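Local coordinates for type IV secretion protein Dot (Legionella pneumophila, PDB 6KS5) that acts as a deubiquitinase effector of Legionella, regulating the association of polyubiquitin chains with the phagosome that houses the bacterium, at residues Cys29-Tyr37 with Ile225-Leu236. Numbering follows the deposited sequence.
Sequences CFFHNFALY and IMTMMKVINQPL
F30 and F34, one turn apart on helix 29-40, pack their rings against helix 222-231 and the turn that leads from it into strand 236-239 of the mixed sheet. Helix 29-40 opens on an Asp-Asn-Cys-Phe sequence, consistent with the N-terminal helix of a papain-like, probably OTU-type, cysteine-protease fold. Long side chains span the gap in this buried packing: the axes of 29-37 and 225-231 cross at -30° and come no closer than 13.0 Å. F30 buries the most here. CD1 of I225 lies over one face of its ring in a CH-pi contact, 3.8 Å from the centroid and offset toward the rim, while CG2 of the same isoleucine closes on CZ. The CE methyl of M229 meets the F30 ring in its plane, 3.5 Å from CZ, and L236 CD2 adds a looser touch at the CE1 edge. A chi1 of 166° sets CG of F30 opposite the backbone N, and the side chain meets I225 and M229 coming the other way.

M229 is shared between the two phenylalanines. Its chain bends at chi2 and chi3, and the bend carries CE over the centre of the F34 ring, 4.3 Å from the centroid, so that one methyl serves the face of F34 and the edge of F30; its sulfur makes an oblique Met-aromatic contact with F34. I232 CD1 approaches F34 CZ at 3.8 Å, and I232 also touches F109 of helix 95-112.

Beyond I232 a Schellman motif with N233 at positive phi ends the helix, returning Q234 N to M229 O. Q234 NE2 donates a hydrogen bond to a lone pair of P235 O, which lies somewhat out of the amide plane; this helps fix the amide's rotation. The hydroxyl of Y37 is hydrogen-bonded to P258 O, and the Q234 amide, its plane turned 86° from that of the Y37 ring, brings OE1 to the ring edge, 3.2 Å from Y37 CE2.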
loop_
_atom_site.group_PDB
_atom_site.type_symbol
_atom_site.label_atom_id
_atom_site.label_comp_id
_atom_site.label_asym_id
_atom_site.label_seq_id
_atom_site.Cartn_x
_atom_site.Cartn_y
_atom_site.Cartn_z
ATOM N N CYS A 29 2.811 -2.303 -6.271
ATOM C CA CYS A 29 3.682 -3.462 -6.428
ATOM C C CYS A 29 3.444 -4.501 -5.329
ATOM O O CYS A 29 3.459 -5.706 -5.605
ATOM C CB CYS A 29 5.134 -2.992 -6.428
ATOM S SG CYS A 29 6.359 -4.309 -6.363
ATOM N N PHE A 30 3.191 -4.058 -4.082
ATOM C CA PHE A 30 2.887 -5.006 -3.024
ATOM C C PHE A 30 1.512 -5.622 -3.215
ATOM O O PHE A 30 1.328 -6.820 -2.976
ATOM C CB PHE A 30 2.949 -4.333 -1.677
ATOM C CG PHE A 30 2.331 -5.178 -0.600
ATOM C CD1 PHE A 30 3.045 -6.234 -0.066
ATOM C CD2 PHE A 30 1.046 -4.943 -0.124
ATOM C CE1 PHE A 30 2.523 -7.023 0.903
ATOM C CE2 PHE A 30 0.505 -5.735 0.851
ATOM C CZ PHE A 30 1.246 -6.786 1.367
ATOM N N PHE A 31 0.517 -4.804 -3.564
ATOM C CA PHE A 31 -0.809 -5.349 -3.792
ATOM C C PHE A 31 -0.797 -6.323 -4.958
ATOM O O PHE A 31 -1.519 -7.327 -4.938
ATOM C CB PHE A 31 -1.800 -4.219 -4.031
ATOM C CG PHE A 31 -2.024 -3.359 -2.835
ATOM C CD1 PHE A 31 -2.465 -3.906 -1.642
ATOM C CD2 PHE A 31 -1.787 -1.999 -2.902
ATOM C CE1 PHE A 31 -2.675 -3.102 -0.536
ATOM C CE2 PHE A 31 -1.992 -1.190 -1.802
ATOM C CZ PHE A 31 -2.438 -1.739 -0.618
ATOM N N HIS A 32 0.039 -6.066 -5.966
ATOM C CA HIS A 32 0.199 -7.041 -7.036
ATOM C C HIS A 32 0.781 -8.342 -6.494
ATOM O O HIS A 32 0.344 -9.428 -6.885
ATOM C CB HIS A 32 1.075 -6.465 -8.149
ATOM C CG HIS A 32 0.489 -5.265 -8.827
ATOM N ND1 HIS A 32 1.253 -4.373 -9.551
ATOM C CD2 HIS A 32 -0.783 -4.804 -8.888
ATOM C CE1 HIS A 32 0.477 -3.416 -10.028
ATOM N NE2 HIS A 32 -0.763 -3.652 -9.639
ATOM N N ASN A 33 1.756 -8.250 -5.580
ATOM C CA ASN A 33 2.279 -9.441 -4.910
ATOM C C ASN A 33 1.180 -10.167 -4.140
ATOM O O ASN A 33 1.040 -11.392 -4.235
ATOM C CB ASN A 33 3.416 -9.060 -3.957
ATOM C CG ASN A 33 4.752 -8.917 -4.656
ATOM O OD1 ASN A 33 5.650 -9.734 -4.467
ATOM N ND2 ASN A 33 4.902 -7.858 -5.442
ATOM N N PHE A 34 0.404 -9.425 -3.346
ATOM C CA PHE A 34 -0.699 -10.043 -2.620
ATOM C C PHE A 34 -1.755 -10.582 -3.571
ATOM O O PHE A 34 -2.375 -11.615 -3.290
ATOM C CB PHE A 34 -1.326 -9.038 -1.655
ATOM C CG PHE A 34 -2.360 -9.637 -0.746
ATOM C CD1 PHE A 34 -2.068 -10.767 -0.003
ATOM C CD2 PHE A 34 -3.621 -9.069 -0.632
ATOM C CE1 PHE A 34 -3.011 -11.324 0.836
ATOM C CE2 PHE A 34 -4.571 -9.621 0.207
ATOM C CZ PHE A 34 -4.263 -10.752 0.941
ATOM N N ALA A 35 -1.966 -9.903 -4.700
ATOM C CA ALA A 35 -2.962 -10.351 -5.663
ATOM C C ALA A 35 -2.600 -11.719 -6.224
ATOM O O ALA A 35 -3.371 -12.677 -6.102
ATOM C CB ALA A 35 -3.104 -9.323 -6.786
ATOM N N LEU A 36 -1.416 -11.838 -6.831
ATOM C CA LEU A 36 -1.062 -13.110 -7.450
ATOM C C LEU A 36 -0.824 -14.202 -6.415
ATOM O O LEU A 36 -0.939 -15.384 -6.751
ATOM C CB LEU A 36 0.152 -12.948 -8.374
ATOM C CG LEU A 36 1.365 -12.091 -8.011
ATOM C CD1 LEU A 36 2.153 -12.675 -6.842
ATOM C CD2 LEU A 36 2.253 -11.878 -9.235
ATOM N N TYR A 37 -0.530 -13.838 -5.165
ATOM C CA TYR A 37 -0.522 -14.832 -4.098
ATOM C C TYR A 37 -1.914 -15.405 -3.863
ATOM O O TYR A 37 -2.054 -16.598 -3.573
ATOM C CB TYR A 37 0.014 -14.220 -2.803
ATOM C CG TYR A 37 -0.232 -15.076 -1.579
ATOM C CD1 TYR A 37 0.571 -16.176 -1.307
ATOM C CD2 TYR A 37 -1.267 -14.786 -0.698
ATOM C CE1 TYR A 37 0.352 -16.964 -0.190
ATOM C CE2 TYR A 37 -1.495 -15.570 0.421
ATOM C CZ TYR A 37 -0.682 -16.658 0.670
ATOM O OH TYR A 37 -0.904 -17.441 1.783
ATOM N N ILE A 225 2.097 -2.503 5.924
ATOM C CA ILE A 225 1.765 -3.832 5.430
ATOM C C ILE A 225 1.526 -4.786 6.594
ATOM O O ILE A 225 0.581 -5.583 6.578
ATOM C CB ILE A 225 2.881 -4.325 4.488
ATOM C CG1 ILE A 225 2.846 -3.544 3.174
ATOM C CG2 ILE A 225 2.775 -5.821 4.257
ATOM C CD1 ILE A 225 4.078 -3.741 2.319
ATOM N N MET A 226 2.360 -4.706 7.634
ATOM C CA MET A 226 2.190 -5.607 8.769
ATOM C C MET A 226 0.836 -5.397 9.444
ATOM O O MET A 226 0.118 -6.369 9.714
ATOM C CB MET A 226 3.340 -5.429 9.761
ATOM C CG MET A 226 4.618 -6.162 9.355
ATOM S SD MET A 226 4.416 -7.959 9.246
ATOM C CE MET A 226 4.420 -8.204 7.473
ATOM N N THR A 227 0.452 -4.136 9.695
ATOM C CA THR A 227 -0.879 -3.882 10.248
ATOM C C THR A 227 -1.974 -4.229 9.247
ATOM O O THR A 227 -3.093 -4.565 9.652
ATOM C CB THR A 227 -1.028 -2.421 10.690
ATOM O OG1 THR A 227 -1.463 -1.622 9.586
ATOM C CG2 THR A 227 0.289 -1.874 11.229
ATOM N N MET A 228 -1.677 -4.157 7.944
ATOM C CA MET A 228 -2.636 -4.614 6.943
ATOM C C MET A 228 -2.768 -6.128 6.964
ATOM O O MET A 228 -3.879 -6.661 6.870
ATOM C CB MET A 228 -2.219 -4.148 5.550
ATOM C CG MET A 228 -2.646 -2.741 5.207
ATOM S SD MET A 228 -2.195 -2.273 3.529
ATOM C CE MET A 228 -2.842 -0.600 3.480
ATOM N N MET A 229 -1.646 -6.838 7.072
ATOM C CA MET A 229 -1.711 -8.290 7.137
ATOM C C MET A 229 -2.226 -8.768 8.484
ATOM O O MET A 229 -2.791 -9.865 8.561
ATOM C CB MET A 229 -0.336 -8.895 6.847
ATOM C CG MET A 229 0.196 -8.609 5.446
ATOM S SD MET A 229 -0.713 -9.449 4.131
ATOM C CE MET A 229 -1.433 -8.054 3.274
ATOM N N LYS A 230 -2.071 -7.960 9.538
ATOM C CA LYS A 230 -2.575 -8.356 10.848
ATOM C C LYS A 230 -4.088 -8.222 10.936
ATOM O O LYS A 230 -4.737 -9.013 11.631
ATOM C CB LYS A 230 -1.906 -7.531 11.949
ATOM N N VAL A 231 -4.669 -7.249 10.229
ATOM C CA VAL A 231 -6.108 -7.040 10.310
ATOM C C VAL A 231 -6.885 -8.128 9.582
ATOM O O VAL A 231 -8.090 -8.286 9.816
ATOM C CB VAL A 231 -6.483 -5.653 9.761
ATOM C CG1 VAL A 231 -6.672 -5.710 8.252
ATOM C CG2 VAL A 231 -7.740 -5.140 10.441
ATOM N N ILE A 232 -6.234 -8.889 8.702
ATOM C CA ILE A 232 -6.881 -10.001 8.023
ATOM C C ILE A 232 -6.233 -11.336 8.366
ATOM O O ILE A 232 -6.552 -12.351 7.747
ATOM C CB ILE A 232 -6.921 -9.781 6.499
ATOM C CG1 ILE A 232 -5.524 -9.469 5.956
ATOM C CG2 ILE A 232 -7.914 -8.676 6.144
ATOM C CD1 ILE A 232 -5.395 -9.729 4.457
ATOM N N ASN A 233 -5.333 -11.354 9.352
ATOM C CA ASN A 233 -4.731 -12.589 9.863
ATOM C C ASN A 233 -4.007 -13.368 8.763
ATOM O O ASN A 233 -4.131 -14.591 8.656
ATOM C CB ASN A 233 -5.780 -13.467 10.553
ATOM C CG ASN A 233 -5.464 -13.723 12.021
ATOM O OD1 ASN A 233 -4.467 -13.231 12.553
ATOM N ND2 ASN A 233 -6.314 -14.505 12.681
ATOM N N GLN A 234 -3.232 -12.657 7.945
ATOM C CA GLN A 234 -2.472 -13.280 6.869
ATOM C C GLN A 234 -0.993 -13.291 7.227
ATOM O O GLN A 234 -0.348 -12.232 7.190
ATOM C CB GLN A 234 -2.699 -12.537 5.551
ATOM C CG GLN A 234 -1.772 -12.967 4.415
ATOM C CD GLN A 234 -2.023 -14.394 3.949
ATOM O OE1 GLN A 234 -2.913 -14.645 3.135
ATOM N NE2 GLN A 234 -1.238 -15.336 4.468
ATOM N N PRO A 235 -0.417 -14.441 7.583
ATOM C CA PRO A 235 1.025 -14.490 7.852
ATOM C C PRO A 235 1.830 -14.055 6.636
ATOM O O PRO A 235 1.469 -14.336 5.492
ATOM C CB PRO A 235 1.274 -15.964 8.195
ATOM C CG PRO A 235 -0.047 -16.470 8.660
ATOM C CD PRO A 235 -1.070 -15.735 7.842
ATOM N N LEU A 236 2.927 -13.351 6.899
ATOM C CA LEU A 236 3.757 -12.804 5.838
ATOM C C LEU A 236 5.184 -12.685 6.344
ATOM O O LEU A 236 5.413 -12.349 7.509
ATOM C CB LEU A 236 3.244 -11.434 5.370
ATOM C CG LEU A 236 4.119 -10.631 4.398
ATOM C CD1 LEU A 236 4.349 -11.405 3.106
ATOM C CD2 LEU A 236 3.501 -9.285 4.097
#